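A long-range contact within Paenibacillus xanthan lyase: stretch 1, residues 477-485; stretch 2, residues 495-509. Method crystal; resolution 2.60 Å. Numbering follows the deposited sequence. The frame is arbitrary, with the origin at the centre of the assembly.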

# COMPACT_ATOMS: atom_id res chain seq x y z
N GLY A 477 0.78 -12.09 -19.10
CA GLY A 477 0.92 -12.71 -20.40
C GLY A 477 2.36 -12.91 -20.84
O GLY A 477 2.63 -13.40 -21.94
N LYS A 478 3.30 -12.52 -19.98
CA LYS A 478 4.71 -12.70 -20.29
C LYS A 478 5.42 -13.46 -19.17
O LYS A 478 4.87 -13.63 -18.08
CB LYS A 478 5.38 -11.34 -20.51
CG LYS A 478 4.68 -10.45 -21.54
CD LYS A 478 4.63 -11.07 -22.91
CE LYS A 478 4.22 -10.03 -23.96
NZ LYS A 478 3.97 -10.65 -25.31
N SER A 479 6.63 -13.94 -19.45
CA SER A 479 7.40 -14.59 -18.40
C SER A 479 8.17 -13.53 -17.64
O SER A 479 8.54 -13.73 -16.48
CB SER A 479 8.37 -15.62 -18.98
OG SER A 479 9.37 -14.99 -19.77
N LEU A 480 8.39 -12.39 -18.31
CA LEU A 480 9.20 -11.30 -17.78
C LEU A 480 8.88 -11.02 -16.33
O LEU A 480 7.72 -10.92 -15.94
CB LEU A 480 9.03 -10.02 -18.60
CG LEU A 480 9.81 -8.82 -18.04
CD1 LEU A 480 11.31 -9.13 -17.96
CD2 LEU A 480 9.59 -7.54 -18.84
N THR A 481 9.93 -10.94 -15.52
CA THR A 481 9.77 -10.62 -14.11
C THR A 481 10.99 -9.84 -13.64
O THR A 481 12.07 -9.96 -14.22
CB THR A 481 9.58 -11.91 -13.29
OG1 THR A 481 9.05 -11.58 -12.00
CG2 THR A 481 10.89 -12.66 -13.16
N ALA A 482 10.81 -9.02 -12.62
CA ALA A 482 11.91 -8.19 -12.13
C ALA A 482 11.65 -7.66 -10.73
O ALA A 482 10.50 -7.52 -10.32
CB ALA A 482 12.15 -7.04 -13.08
N LYS A 483 12.73 -7.35 -10.02
CA LYS A 483 12.62 -6.66 -8.74
C LYS A 483 13.18 -5.24 -8.85
O LYS A 483 14.39 -5.02 -9.00
CB LYS A 483 13.29 -7.45 -7.62
CG LYS A 483 12.47 -8.66 -7.20
CD LYS A 483 13.31 -9.76 -6.59
CE LYS A 483 12.43 -10.94 -6.20
NZ LYS A 483 13.18 -12.01 -5.50
N LYS A 484 12.26 -4.28 -8.81
CA LYS A 484 12.59 -2.88 -9.01
C LYS A 484 12.35 -2.13 -7.71
O LYS A 484 11.28 -2.26 -7.09
CB LYS A 484 11.72 -2.29 -10.13
CG LYS A 484 11.76 -3.10 -11.41
CD LYS A 484 10.60 -2.76 -12.35
CE LYS A 484 10.64 -1.30 -12.80
NZ LYS A 484 11.78 -0.98 -13.71
N SER A 485 13.34 -1.34 -7.29
CA SER A 485 13.23 -0.60 -6.04
C SER A 485 13.56 0.87 -6.26
O SER A 485 14.39 1.21 -7.10
CB SER A 485 14.16 -1.20 -4.98
OG SER A 485 13.74 -2.50 -4.60
N ALA A 495 17.37 4.26 -8.20
CA ALA A 495 16.57 3.19 -8.78
C ALA A 495 17.43 1.95 -8.96
O ALA A 495 18.50 2.01 -9.58
CB ALA A 495 15.97 3.63 -10.11
N LEU A 496 16.97 0.83 -8.42
CA LEU A 496 17.69 -0.43 -8.51
C LEU A 496 16.83 -1.52 -9.11
O LEU A 496 15.63 -1.59 -8.84
CB LEU A 496 18.15 -0.89 -7.14
CG LEU A 496 19.09 -0.01 -6.32
CD1 LEU A 496 19.55 -0.79 -5.10
CD2 LEU A 496 20.28 0.45 -7.15
N GLY A 497 17.45 -2.38 -9.90
CA GLY A 497 16.76 -3.53 -10.42
C GLY A 497 17.67 -4.74 -10.39
O GLY A 497 18.87 -4.63 -10.57
N SER A 498 17.08 -5.91 -10.14
CA SER A 498 17.80 -7.16 -10.18
C SER A 498 16.77 -8.26 -10.30
O SER A 498 15.56 -7.99 -10.24
CB SER A 498 18.57 -7.36 -8.89
OG SER A 498 17.66 -7.64 -7.84
N GLY A 499 17.23 -9.49 -10.44
CA GLY A 499 16.34 -10.62 -10.65
C GLY A 499 15.59 -10.52 -11.96
O GLY A 499 14.55 -11.16 -12.13
N ILE A 500 16.10 -9.72 -12.89
CA ILE A 500 15.44 -9.52 -14.17
C ILE A 500 15.59 -10.76 -15.04
O ILE A 500 16.68 -11.06 -15.51
CB ILE A 500 16.02 -8.31 -14.93
CG1 ILE A 500 15.98 -7.06 -14.06
CG2 ILE A 500 15.23 -8.08 -16.21
CD1 ILE A 500 16.66 -5.86 -14.67
N ALA A 501 14.48 -11.46 -15.24
CA ALA A 501 14.48 -12.75 -15.93
C ALA A 501 13.31 -12.90 -16.92
O ALA A 501 12.17 -12.51 -16.64
CB ALA A 501 14.48 -13.88 -14.92
N SER A 502 13.61 -13.48 -18.08
CA SER A 502 12.59 -13.67 -19.10
C SER A 502 12.94 -14.86 -19.99
O SER A 502 14.11 -15.17 -20.20
CB SER A 502 12.45 -12.41 -19.95
OG SER A 502 11.72 -12.68 -21.13
N THR A 503 11.91 -15.53 -20.50
CA THR A 503 12.10 -16.56 -21.50
C THR A 503 11.24 -16.26 -22.72
O THR A 503 10.83 -17.18 -23.44
CB THR A 503 11.73 -17.95 -20.97
OG1 THR A 503 10.47 -17.89 -20.29
CG2 THR A 503 12.80 -18.45 -20.01
N ASP A 504 10.99 -14.98 -22.97
CA ASP A 504 10.05 -14.56 -24.01
C ASP A 504 10.72 -14.36 -25.36
O ASP A 504 10.06 -14.02 -26.34
CB ASP A 504 9.34 -13.25 -23.61
CG ASP A 504 8.61 -13.36 -22.28
OD1 ASP A 504 7.57 -14.05 -22.23
OD2 ASP A 504 9.06 -12.74 -21.29
N GLY A 505 12.03 -14.56 -25.42
CA GLY A 505 12.76 -14.42 -26.67
C GLY A 505 12.80 -13.02 -27.25
O GLY A 505 13.01 -12.84 -28.45
N ILE A 506 12.63 -12.01 -26.40
CA ILE A 506 12.67 -10.63 -26.85
C ILE A 506 13.60 -9.81 -25.98
O ILE A 506 13.59 -9.94 -24.75
CB ILE A 506 11.27 -10.00 -26.85
CG1 ILE A 506 10.34 -10.76 -27.79
CG2 ILE A 506 11.32 -8.53 -27.22
CD1 ILE A 506 8.91 -10.46 -27.54
N ALA A 507 14.40 -8.95 -26.61
CA ALA A 507 15.30 -8.05 -25.90
C ALA A 507 14.55 -7.29 -24.80
O ALA A 507 13.49 -6.70 -25.03
CB ALA A 507 15.93 -7.07 -26.87
N THR A 508 15.11 -7.33 -23.60
CA THR A 508 14.46 -6.74 -22.44
C THR A 508 15.09 -5.38 -22.11
O THR A 508 16.31 -5.21 -22.16
CB THR A 508 14.54 -7.71 -21.24
OG1 THR A 508 13.92 -8.94 -21.62
CG2 THR A 508 13.83 -7.14 -20.02
N GLU A 509 14.25 -4.39 -21.80
CA GLU A 509 14.74 -3.03 -21.61
C GLU A 509 14.26 -2.41 -20.31
O GLU A 509 13.18 -2.73 -19.81
CB GLU A 509 14.28 -2.14 -22.77
CG GLU A 509 14.74 -2.60 -24.14
CD GLU A 509 14.23 -1.72 -25.26
OE1 GLU A 509 14.85 -1.72 -26.35
OE2 GLU A 509 13.21 -1.02 -25.06

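Strands 481-485 and 495-501 run antiparallel, their axes 163° apart in direction and 4.7 Å at closest approach. Three pairs carry reciprocal backbone hydrogen bonds: Thr 481 N to Ala 501 O and Ala 501 N to Thr 481 O, both 3.0 Å; Lys 483 N to Ser 498 O, 2.9 Å, and Ser 498 N to Lys 483 O, 3.1 Å; Ser 485 N to Leu 496 O, 2.8 Å, and Leu 496 N to Ser 485 O, 2.9 Å. A one-residue beta bulge parts the first two pairs; Gly 499 sits in it with phi 65°, a value that favours glycine, and the pairing resumes with the side chains of all three pairs on the same sheet face.

Beyond the strand, polar side chains take over from the ladder. Asp 504 reaches back to accept from Ser 479 N at OD1 (2.9 Å) and from Ser 479 OG at OD2 (2.7 Å); Leu 480 N adds a weak bond to OD2 (3.1 Å). Ser 479 OG in turn accepts from Thr 503 N (2.7 Å). Ser 502 OG also donates to Asp 504 OD2 (2.7 Å), bracing it within the loop.

Apolar contact is modest: Ala 482 CB lies 4.0 Å from Ile 500 CG1, and Leu 480 CD1 3.8 Å from Thr 508 CG2.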